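Local coordinates for EmGH1 (PDB 5Z87), which probably hydrolyses beta-glucosidic bonds as a member of glycoside hydrolase family 3, and carries bound magnesium ions, at residues Val767-Pro772 with Leu777-Ile782; Gly198-Val203 with Tyr660-Gly665; Ala678-Ala681 with Gln686-Leu689; Cys151-Asp156 with Gln704-Leu709. All coordinates share one frame; numbering follows the deposited sequence.

Interaction 1 of 4, residues Val767-Pro772 with Leu777-Ile782; sequences VIMAGP and LQETRI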
# COMPACT_ATOMS: atom_id res chain seq x y z
N VAL A 767 -14.12 4.25 -24.47
CA VAL A 767 -13.78 2.97 -25.08
C VAL A 767 -14.64 1.91 -24.40
O VAL A 767 -14.68 1.85 -23.16
CB VAL A 767 -12.28 2.66 -24.93
CG1 VAL A 767 -11.92 1.38 -25.71
CG2 VAL A 767 -11.44 3.82 -25.41
N ILE A 768 -15.34 1.11 -25.19
CA ILE A 768 -16.18 0.03 -24.68
C ILE A 768 -15.52 -1.28 -25.06
O ILE A 768 -15.18 -1.48 -26.23
CB ILE A 768 -17.62 0.13 -25.22
CG1 ILE A 768 -18.32 1.37 -24.68
CG2 ILE A 768 -18.41 -1.12 -24.86
CD1 ILE A 768 -19.62 1.67 -25.38
N MET A 769 -15.32 -2.15 -24.08
CA MET A 769 -14.57 -3.39 -24.28
C MET A 769 -15.40 -4.58 -23.84
O MET A 769 -16.20 -4.49 -22.90
CB MET A 769 -13.26 -3.36 -23.50
CG MET A 769 -12.30 -2.26 -23.95
SD MET A 769 -11.12 -1.83 -22.65
CE MET A 769 -12.10 -0.66 -21.73
N ALA A 770 -15.21 -5.71 -24.53
CA ALA A 770 -15.94 -6.93 -24.20
C ALA A 770 -15.09 -8.15 -24.53
O ALA A 770 -14.29 -8.14 -25.46
CB ALA A 770 -17.28 -7.00 -24.94
N GLY A 771 -15.28 -9.20 -23.75
CA GLY A 771 -14.51 -10.42 -23.91
C GLY A 771 -14.78 -11.37 -22.76
O GLY A 771 -15.57 -11.08 -21.85
N PRO A 772 -14.13 -12.54 -22.78
CA PRO A 772 -14.34 -13.55 -21.73
C PRO A 772 -13.57 -13.31 -20.43
O PRO A 772 -13.71 -14.10 -19.49
CB PRO A 772 -13.87 -14.84 -22.41
CG PRO A 772 -12.82 -14.38 -23.42
CD PRO A 772 -13.32 -13.05 -23.90
N LEU A 777 -9.95 -8.93 -24.84
CA LEU A 777 -11.00 -7.96 -25.09
C LEU A 777 -10.90 -7.42 -26.50
O LEU A 777 -9.80 -7.23 -27.03
CB LEU A 777 -10.90 -6.79 -24.13
CG LEU A 777 -10.95 -7.07 -22.63
CD1 LEU A 777 -10.56 -5.80 -21.89
CD2 LEU A 777 -12.37 -7.52 -22.26
N GLN A 778 -12.05 -7.17 -27.11
CA GLN A 778 -12.12 -6.31 -28.29
C GLN A 778 -12.91 -5.07 -27.91
O GLN A 778 -13.57 -5.02 -26.87
CB GLN A 778 -12.76 -7.04 -29.48
CG GLN A 778 -11.99 -8.27 -29.93
CD GLN A 778 -12.60 -8.92 -31.16
OE1 GLN A 778 -13.52 -9.73 -31.06
NE2 GLN A 778 -12.11 -8.55 -32.33
N GLU A 779 -12.83 -4.04 -28.75
CA GLU A 779 -13.30 -2.74 -28.31
C GLU A 779 -13.97 -1.98 -29.45
O GLU A 779 -13.82 -2.31 -30.63
CB GLU A 779 -12.15 -1.90 -27.72
CG GLU A 779 -10.94 -1.75 -28.62
CD GLU A 779 -9.88 -0.82 -28.02
OE1 GLU A 779 -9.69 0.27 -28.59
OE2 GLU A 779 -9.26 -1.17 -27.00
N THR A 780 -14.73 -0.96 -29.06
CA THR A 780 -15.32 0.00 -29.96
C THR A 780 -15.35 1.33 -29.21
O THR A 780 -15.23 1.36 -27.99
CB THR A 780 -16.73 -0.42 -30.39
OG1 THR A 780 -17.20 0.48 -31.40
CG2 THR A 780 -17.69 -0.42 -29.19
N ARG A 781 -15.50 2.42 -29.95
CA ARG A 781 -15.37 3.75 -29.36
C ARG A 781 -16.62 4.57 -29.62
O ARG A 781 -17.08 4.67 -30.76
CB ARG A 781 -14.15 4.46 -29.93
CG ARG A 781 -12.87 3.92 -29.38
CD ARG A 781 -11.69 4.47 -30.14
NE ARG A 781 -10.50 4.46 -29.29
CZ ARG A 781 -9.82 3.36 -29.02
NH1 ARG A 781 -10.19 2.20 -29.53
NH2 ARG A 781 -8.76 3.43 -28.23
N ILE A 782 -17.13 5.20 -28.57
CA ILE A 782 -18.24 6.13 -28.70
C ILE A 782 -17.79 7.49 -28.16
O ILE A 782 -16.79 7.62 -27.45
CB ILE A 782 -19.50 5.64 -27.97
CG1 ILE A 782 -19.21 5.54 -26.47
CG2 ILE A 782 -19.95 4.30 -28.55
CD1 ILE A 782 -20.25 6.22 -25.60

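Interaction 2 of 4, residues Gly198-Val203 with Tyr660-Gly665; sequences GEDPHV and YPFGHG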
# COMPACT_ATOMS: atom_id res chain seq x y z
N GLY A 198 -14.67 -9.99 -3.91
CA GLY A 198 -13.59 -9.76 -4.84
C GLY A 198 -13.12 -8.32 -4.84
O GLY A 198 -13.38 -7.54 -3.92
N GLU A 199 -12.41 -7.97 -5.91
CA GLU A 199 -11.81 -6.65 -6.05
C GLU A 199 -12.66 -5.68 -6.88
O GLU A 199 -12.37 -4.48 -6.88
CB GLU A 199 -10.42 -6.78 -6.70
CG GLU A 199 -10.43 -7.12 -8.21
CD GLU A 199 -9.03 -7.45 -8.77
OE1 GLU A 199 -8.20 -8.02 -8.02
OE2 GLU A 199 -8.77 -7.16 -9.96
N ASP A 200 -13.64 -6.15 -7.60
CA ASP A 200 -14.26 -5.25 -8.57
C ASP A 200 -15.48 -4.55 -7.97
O ASP A 200 -16.37 -5.22 -7.43
CB ASP A 200 -14.69 -6.01 -9.81
CG ASP A 200 -15.37 -5.11 -10.81
OD1 ASP A 200 -14.74 -4.12 -11.23
OD2 ASP A 200 -16.53 -5.38 -11.16
N PRO A 201 -15.57 -3.22 -8.10
CA PRO A 201 -16.75 -2.52 -7.55
C PRO A 201 -18.06 -2.96 -8.17
O PRO A 201 -19.06 -3.11 -7.45
CB PRO A 201 -16.44 -1.04 -7.83
CG PRO A 201 -14.92 -0.98 -7.87
CD PRO A 201 -14.55 -2.27 -8.58
N HIS A 202 -18.09 -3.20 -9.48
CA HIS A 202 -19.36 -3.60 -10.10
C HIS A 202 -19.82 -4.97 -9.60
O HIS A 202 -21.00 -5.15 -9.27
CB HIS A 202 -19.24 -3.61 -11.62
CG HIS A 202 -20.46 -4.12 -12.31
ND1 HIS A 202 -21.57 -3.33 -12.54
CD2 HIS A 202 -20.77 -5.34 -12.81
CE1 HIS A 202 -22.50 -4.04 -13.15
NE2 HIS A 202 -22.04 -5.26 -13.34
N VAL A 203 -18.90 -5.94 -9.52
CA VAL A 203 -19.25 -7.27 -9.04
C VAL A 203 -19.74 -7.21 -7.60
O VAL A 203 -20.76 -7.81 -7.24
CB VAL A 203 -18.05 -8.23 -9.20
CG1 VAL A 203 -18.21 -9.44 -8.27
CG2 VAL A 203 -17.89 -8.67 -10.66
N TYR A 660 -3.01 -14.93 -13.09
CA TYR A 660 -4.29 -15.03 -13.77
C TYR A 660 -4.98 -13.67 -13.67
O TYR A 660 -5.01 -13.08 -12.57
CB TYR A 660 -5.20 -16.13 -13.17
CG TYR A 660 -4.54 -17.48 -12.97
CD1 TYR A 660 -4.37 -18.37 -14.03
CD2 TYR A 660 -4.13 -17.89 -11.71
CE1 TYR A 660 -3.78 -19.61 -13.84
CE2 TYR A 660 -3.54 -19.14 -11.51
CZ TYR A 660 -3.37 -19.99 -12.58
OH TYR A 660 -2.80 -21.22 -12.37
N PRO A 661 -5.54 -13.15 -14.75
CA PRO A 661 -6.19 -11.84 -14.68
C PRO A 661 -7.60 -11.95 -14.12
O PRO A 661 -8.23 -13.01 -14.14
CB PRO A 661 -6.22 -11.38 -16.13
CG PRO A 661 -6.29 -12.66 -16.91
CD PRO A 661 -5.47 -13.66 -16.12
N PHE A 662 -8.09 -10.82 -13.62
CA PHE A 662 -9.48 -10.72 -13.21
C PHE A 662 -10.41 -11.21 -14.32
O PHE A 662 -10.23 -10.87 -15.49
CB PHE A 662 -9.84 -9.27 -12.85
CG PHE A 662 -11.32 -9.05 -12.57
CD1 PHE A 662 -11.83 -9.22 -11.29
CD2 PHE A 662 -12.19 -8.70 -13.59
CE1 PHE A 662 -13.18 -9.04 -11.04
CE2 PHE A 662 -13.54 -8.51 -13.34
CZ PHE A 662 -14.03 -8.68 -12.05
N GLY A 663 -11.40 -12.02 -13.94
CA GLY A 663 -12.36 -12.57 -14.88
C GLY A 663 -11.93 -13.83 -15.60
O GLY A 663 -12.67 -14.29 -16.48
N HIS A 664 -10.78 -14.39 -15.27
CA HIS A 664 -10.23 -15.55 -15.97
C HIS A 664 -10.91 -16.83 -15.53
O HIS A 664 -11.07 -17.08 -14.33
CB HIS A 664 -8.73 -15.64 -15.69
CG HIS A 664 -8.10 -16.93 -16.13
ND1 HIS A 664 -7.74 -17.17 -17.44
CD2 HIS A 664 -7.75 -18.04 -15.44
CE1 HIS A 664 -7.20 -18.37 -17.53
NE2 HIS A 664 -7.20 -18.92 -16.33
N GLY A 665 -11.29 -17.66 -16.50
CA GLY A 665 -11.77 -19.01 -16.21
C GLY A 665 -11.93 -19.79 -17.50
O GLY A 665 -12.45 -19.26 -18.48

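Interaction 3 of 4, residues Ala678-Ala681 with Gln686-Leu689; sequences AERA and QDRL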
# COMPACT_ATOMS: atom_id res chain seq x y z
N ALA A 678 -21.87 -0.88 -30.49
CA ALA A 678 -22.74 0.12 -29.91
C ALA A 678 -23.78 0.52 -30.95
O ALA A 678 -23.47 0.60 -32.14
CB ALA A 678 -21.96 1.36 -29.44
N GLU A 679 -25.00 0.77 -30.47
CA GLU A 679 -26.10 1.13 -31.36
C GLU A 679 -25.89 2.49 -32.00
O GLU A 679 -26.39 2.74 -33.10
CB GLU A 679 -27.42 1.09 -30.57
CG GLU A 679 -28.65 1.48 -31.36
CD GLU A 679 -29.94 1.16 -30.61
OE1 GLU A 679 -29.94 1.20 -29.37
OE2 GLU A 679 -30.96 0.85 -31.28
N ARG A 680 -25.17 3.39 -31.33
CA ARG A 680 -24.89 4.72 -31.86
C ARG A 680 -23.43 5.04 -31.64
O ARG A 680 -22.84 4.63 -30.64
CB ARG A 680 -25.73 5.82 -31.17
CG ARG A 680 -27.22 5.80 -31.45
CD ARG A 680 -27.79 7.19 -31.25
NE ARG A 680 -28.04 7.50 -29.85
CZ ARG A 680 -28.14 8.73 -29.35
NH1 ARG A 680 -28.00 9.79 -30.15
NH2 ARG A 680 -28.38 8.91 -28.06
N ALA A 681 -22.84 5.79 -32.57
CA ALA A 681 -21.46 6.21 -32.41
C ALA A 681 -21.33 7.41 -31.48
O ALA A 681 -20.27 7.62 -30.89
CB ALA A 681 -20.84 6.55 -33.77
N GLN A 686 -26.64 12.58 -21.06
CA GLN A 686 -27.60 11.88 -20.21
C GLN A 686 -28.23 10.66 -20.87
O GLN A 686 -29.09 10.02 -20.26
CB GLN A 686 -28.70 12.85 -19.77
CG GLN A 686 -28.17 13.91 -18.81
CD GLN A 686 -27.40 13.31 -17.62
OE1 GLN A 686 -27.88 12.37 -16.96
NE2 GLN A 686 -26.20 13.83 -17.36
N ASP A 687 -27.80 10.29 -22.08
CA ASP A 687 -28.41 9.18 -22.79
C ASP A 687 -27.92 7.84 -22.27
O ASP A 687 -26.81 7.71 -21.74
CB ASP A 687 -28.10 9.26 -24.28
CG ASP A 687 -28.75 10.44 -24.94
OD1 ASP A 687 -29.61 11.06 -24.29
OD2 ASP A 687 -28.41 10.74 -26.10
N ARG A 688 -28.76 6.82 -22.44
CA ARG A 688 -28.36 5.43 -22.30
C ARG A 688 -28.00 4.86 -23.67
O ARG A 688 -28.46 5.34 -24.70
CB ARG A 688 -29.48 4.61 -21.66
CG ARG A 688 -29.93 5.16 -20.31
CD ARG A 688 -30.78 4.18 -19.55
NE ARG A 688 -30.04 2.98 -19.16
CZ ARG A 688 -29.21 2.90 -18.12
NH1 ARG A 688 -28.99 3.95 -17.35
NH2 ARG A 688 -28.60 1.75 -17.86
N LEU A 689 -27.16 3.82 -23.66
CA LEU A 689 -26.61 3.25 -24.89
C LEU A 689 -26.71 1.73 -24.84
O LEU A 689 -26.28 1.11 -23.87
CB LEU A 689 -25.15 3.67 -25.08
CG LEU A 689 -24.45 3.09 -26.30
CD1 LEU A 689 -24.97 3.75 -27.57
CD2 LEU A 689 -22.94 3.26 -26.19

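Interaction 4 of 4, residues Cys151-Asp156 with Gln704-Leu709; sequences CAFRPD and QDVVQL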
# COMPACT_ATOMS: atom_id res chain seq x y z
N CYS A 151 -17.24 -16.30 -7.76
CA CYS A 151 -16.69 -16.85 -9.00
C CYS A 151 -17.77 -17.31 -9.94
O CYS A 151 -17.51 -17.48 -11.13
CB CYS A 151 -15.76 -18.03 -8.75
SG CYS A 151 -14.40 -17.77 -7.65
N ALA A 152 -18.98 -17.52 -9.43
CA ALA A 152 -20.06 -18.08 -10.24
C ALA A 152 -20.61 -17.07 -11.23
O ALA A 152 -21.14 -17.47 -12.28
CB ALA A 152 -21.17 -18.61 -9.34
N PHE A 153 -20.52 -15.78 -10.92
CA PHE A 153 -21.15 -14.73 -11.74
C PHE A 153 -22.62 -15.08 -12.02
O PHE A 153 -23.12 -14.92 -13.14
CB PHE A 153 -20.36 -14.48 -13.03
CG PHE A 153 -19.07 -13.73 -12.79
CD1 PHE A 153 -17.97 -14.38 -12.23
CD2 PHE A 153 -18.97 -12.37 -13.07
CE1 PHE A 153 -16.78 -13.70 -11.97
CE2 PHE A 153 -17.79 -11.67 -12.81
CZ PHE A 153 -16.68 -12.34 -12.26
N ARG A 154 -23.31 -15.54 -10.98
CA ARG A 154 -24.73 -15.91 -11.05
C ARG A 154 -25.46 -15.19 -9.92
O ARG A 154 -25.81 -15.81 -8.90
CB ARG A 154 -24.93 -17.42 -10.93
CG ARG A 154 -24.49 -18.23 -12.14
CD ARG A 154 -25.37 -17.93 -13.33
NE ARG A 154 -26.76 -18.28 -13.08
CZ ARG A 154 -27.26 -19.51 -13.19
NH1 ARG A 154 -26.49 -20.52 -13.55
NH2 ARG A 154 -28.55 -19.71 -12.93
N PRO A 155 -25.69 -13.89 -10.04
CA PRO A 155 -26.38 -13.18 -8.95
C PRO A 155 -27.80 -13.69 -8.73
O PRO A 155 -28.30 -13.61 -7.61
CB PRO A 155 -26.34 -11.71 -9.39
CG PRO A 155 -25.93 -11.72 -10.84
CD PRO A 155 -25.16 -12.96 -11.06
N ASP A 156 -28.45 -14.23 -9.77
CA ASP A 156 -29.76 -14.84 -9.59
C ASP A 156 -29.69 -16.00 -8.60
O ASP A 156 -30.58 -16.17 -7.76
CB ASP A 156 -30.33 -15.31 -10.94
CG ASP A 156 -29.42 -16.34 -11.64
OD1 ASP A 156 -28.18 -16.33 -11.44
OD2 ASP A 156 -29.95 -17.16 -12.41
N GLN A 704 -20.92 -23.04 -20.30
CA GLN A 704 -21.21 -21.66 -19.97
C GLN A 704 -19.95 -20.79 -20.05
O GLN A 704 -18.83 -21.26 -19.84
CB GLN A 704 -21.81 -21.55 -18.57
CG GLN A 704 -23.19 -22.15 -18.46
CD GLN A 704 -23.74 -22.02 -17.06
OE1 GLN A 704 -24.68 -21.28 -16.81
NE2 GLN A 704 -23.13 -22.73 -16.13
N ASP A 705 -20.16 -19.53 -20.37
CA ASP A 705 -19.12 -18.52 -20.30
C ASP A 705 -19.72 -17.25 -19.71
O ASP A 705 -20.94 -17.02 -19.79
CB ASP A 705 -18.50 -18.25 -21.69
CG ASP A 705 -17.06 -17.72 -21.61
OD1 ASP A 705 -16.45 -17.79 -20.52
OD2 ASP A 705 -16.54 -17.25 -22.64
N VAL A 706 -18.87 -16.42 -19.11
CA VAL A 706 -19.29 -15.13 -18.58
C VAL A 706 -18.80 -14.05 -19.54
O VAL A 706 -17.60 -13.75 -19.59
CB VAL A 706 -18.78 -14.90 -17.16
CG1 VAL A 706 -19.26 -13.56 -16.65
CG2 VAL A 706 -19.24 -16.04 -16.24
N VAL A 707 -19.73 -13.47 -20.30
CA VAL A 707 -19.44 -12.34 -21.18
C VAL A 707 -19.25 -11.10 -20.32
O VAL A 707 -20.09 -10.78 -19.47
CB VAL A 707 -20.59 -12.18 -22.18
CG1 VAL A 707 -20.45 -10.91 -22.99
CG2 VAL A 707 -20.66 -13.40 -23.08
N GLN A 708 -18.14 -10.37 -20.53
CA GLN A 708 -17.74 -9.29 -19.64
C GLN A 708 -17.59 -7.98 -20.40
O GLN A 708 -16.91 -7.92 -21.43
CB GLN A 708 -16.44 -9.64 -18.91
CG GLN A 708 -16.57 -10.90 -18.06
CD GLN A 708 -15.25 -11.45 -17.55
OE1 GLN A 708 -14.31 -10.71 -17.24
NE2 GLN A 708 -15.18 -12.77 -17.47
N LEU A 709 -18.21 -6.92 -19.87
CA LEU A 709 -18.18 -5.58 -20.47
C LEU A 709 -17.37 -4.63 -19.58
O LEU A 709 -17.52 -4.63 -18.36
CB LEU A 709 -19.60 -5.06 -20.66
CG LEU A 709 -19.78 -3.76 -21.48
CD1 LEU A 709 -19.63 -4.02 -22.97
CD2 LEU A 709 -21.13 -3.15 -21.19

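Interaction 1 of 4, residues Val767-Pro772 with Leu777-Ile782
Ile-768 and Thr-780 face each other as a hydrogen-bonded pair in the antiparallel beta hairpin of strands 764-771 and 778-784, part of the fibronectin type III-like domain. The short strand segments run at 156° to each other, with axes 4.7 Å apart. Backbone bonds set the register. Ile-768 N reaches Thr-780 O at 2.8 Å in an almost straight bond (175°), and Thr-780 N answers to Ile-768 O. Ala-770 and Gln-778 repeat the exchange, each N to the other's O at 2.9 Å. Where the pairs are non-hydrogen-bonded, CA-H...O contacts fill in, such as Met-769 CA to Gln-778 O at 3.2 Å.

Apolar-to-charged contacts centre on Val-767, whose two methyls lie near the ends of Glu-779 and Arg-781; these charged ends sit too close together in the model, so their exact places are doubtful.

Apolar packing differs between the faces. On the face of Ile-768 and Ala-770, Ile-768 CD1 meets Ile-782 CG1 at 4.0 Å, and Leu-689, Val-691 and Val-693 of strand 689-697 pack against this face as the facing layer of a beta sandwich. On the other face Met-769 and Glu-779 lie alongside, Met-769 CG to Glu-779 CB 3.8 Å. Leu-777, with CG beside its backbone N (chi1 -58°), slants past Met-769, its CD1 meeting Met-769 CB at 4.0 Å, while Leu-777 CD2 rests 3.7 Å from Gly-771 N.

Interaction 2 of 4, residues Gly198-Val203 with Tyr660-Gly665
Phe-662 reaches Glu-199, Asp-200 and Val-203 one after another along its side chain. Phe-662 CB lies 3.7 Å from Glu-199 OE2. With CG anti to the backbone N (chi1 173°), the ring is carried out toward Asp-200 and Val-203. Phe-662 CD1 lies 4.0 Å from Glu-199 CG; the glutamate runs back along the phenylalanine, its carboxylate tilted only 12° from the ring plane. The carboxylate is held in place by the backbone: OE1 accepts from Thr-628 N and OE2 from Tyr-640 N. Farther out, Phe-662 CE1 and CZ press on Asp-200 CB, CZ at 3.5 Å.

That aspartate is the N-cap of helix 201-216, its OD2 accepting from Val-203 N at 2.9 Å (153°), while OD1 bonds to the Tyr-640 hydroxyl. The phenylalanine comes from the family's C-terminal domain and packs at the start of a helix of the N-terminal, TIM-barrel domain. It sits at the second position of a type II beta turn, Pro-661 to His-664, closed by His-664 N to Pro-661 O at 3.1 Å. Trimming this residue to an alanine would probably open a gap beside Asp-200 CB and lose the ring's contact with Val-203 CG2 and with Met-725 of strand 724-733. At the far end of the ring, Val-203 CG2 meets Phe-662 CZ at the edge, near the ring plane, at 4.1 Å.

Interaction 3 of 4, residues Ala678-Ala681 with Gln686-Leu689
Arg-680 and Asp-687 lie roughly perpendicular, and the salt bridge between them is made edge-on for one partner and out of plane for the other. Arg-680 NH2 donates to Asp-687 OD2 at 2.7 Å, with an N-H...O angle of 141°. The oxygen lies close to the guanidinium plane, at its edge, yet the nitrogen stands above the carboxylate plane, and the two flat groups are turned 40° apart. A single nitrogen makes this contact: Arg-680 NH1 stays 4.2 Å from Asp-687 OD2. The bend at chi3 of Arg-680 (-81°) turns the guanidinium toward the aspartate. OD2 also accepts from Gly-684 N, in the link just after strand 682-683, and this second bond is likely to steady the carboxylate for the arginine.

Leu-689 provides the apolar half, and its two methyls part company. Leu-689 CD1 comes up to the backbone of Arg-680, 3.8 Å from both its N and its O. CD2 instead meets the methyl of Ala-678, Ala-678 CB to Leu-689 CD2 at 3.9 Å. The leucine is buried, whereas Arg-680 is exposed and Asp-687 partly so.

The contact spans the connection between strands 671-678 and 689-697 of the C-terminal beta sandwich, with the short strand 682-683 between. Glu-679 forms a salt bridge with Arg-690. Both Ala-678 and Leu-689 pack on Ile-782 of strand 778-784, and Leu-689 bonds through its backbone to Leu-745 of strand 738-745.

Interaction 4 of 4, residues Cys151-Asp156 with Gln704-Leu709
A chi1 of -73° sets CG of Phe-153 beside its own backbone N and brings the ring's CD2 near Val-706 CG1, while the backbone itself directs CB toward the strand. In Val-706, CG1 is anti to the backbone N (-179°) and CG2 anti to the carbonyl carbon; both methyls face Phe-153, whose side chain lies nearly square to the valine. The contact joins the N-terminal TIM-barrel domain to strand 703-713 of the fibronectin type III-like domain. Val-706 CG2 lies 3.7 Å from Phe-153 CB, while Val-706 CG1 comes obliquely to the ring, 3.8 Å from Phe-153 CD2. Phe-153 adopts a positive phi just after helix 146-150, and the ring also makes an edge-to-face contact with Phe-728 of strand 724-733.

Next to this apolar patch, Arg-154 bends at chi2 and chi3 and brings its guanidinium across the amide of Gln-704, the planes 80° apart. Arg-154 NH1 and Gln-704 OE1 are 3.8 Å apart, too long for a hydrogen bond. The two are linked through Glu-415 OE1, which forms a salt bridge with Arg-154 NH1 and accepts from Gln-704 NE2.

The rest of the guanidinium is held within its own segment. Arg-154, at the N-cap position of helix 155-171, holds Asp-156 through NE and NH2, one to each carboxylate oxygen. A leucine in place of this arginine would probably leave the carboxylates of Asp-156 and Glu-415 without their shared positive partner. Arg-154 NH2 reaches Asp-156 OD2 at 3.0 Å, and NE meets the syn lone pair of OD1 at 2.9 Å.

Interaction 2 is wholly buried, interactions 1 and 4 partly so, and interaction 3 lies at the surface. Interactions 1 and 3 belong to the C-terminal sandwich, sharing the apolar cluster where Ile-768 and Ile-782 meet Leu-689 and Ala-678; interaction 1 is built on backbone bonds, interaction 3 on a salt bridge and a leucine. Interactions 2 and 4 are interdomain joints without hydrogen bonds across their segments, each carried by a phenylalanine, and they meet where Val-203 CG2 packs on Phe-153 CE2. Strands 764-771 and 703-713 are sheet neighbours, so interactions 1 and 4 share that sheet, and Gln-708 approaches both Gly-771 and Gly-663.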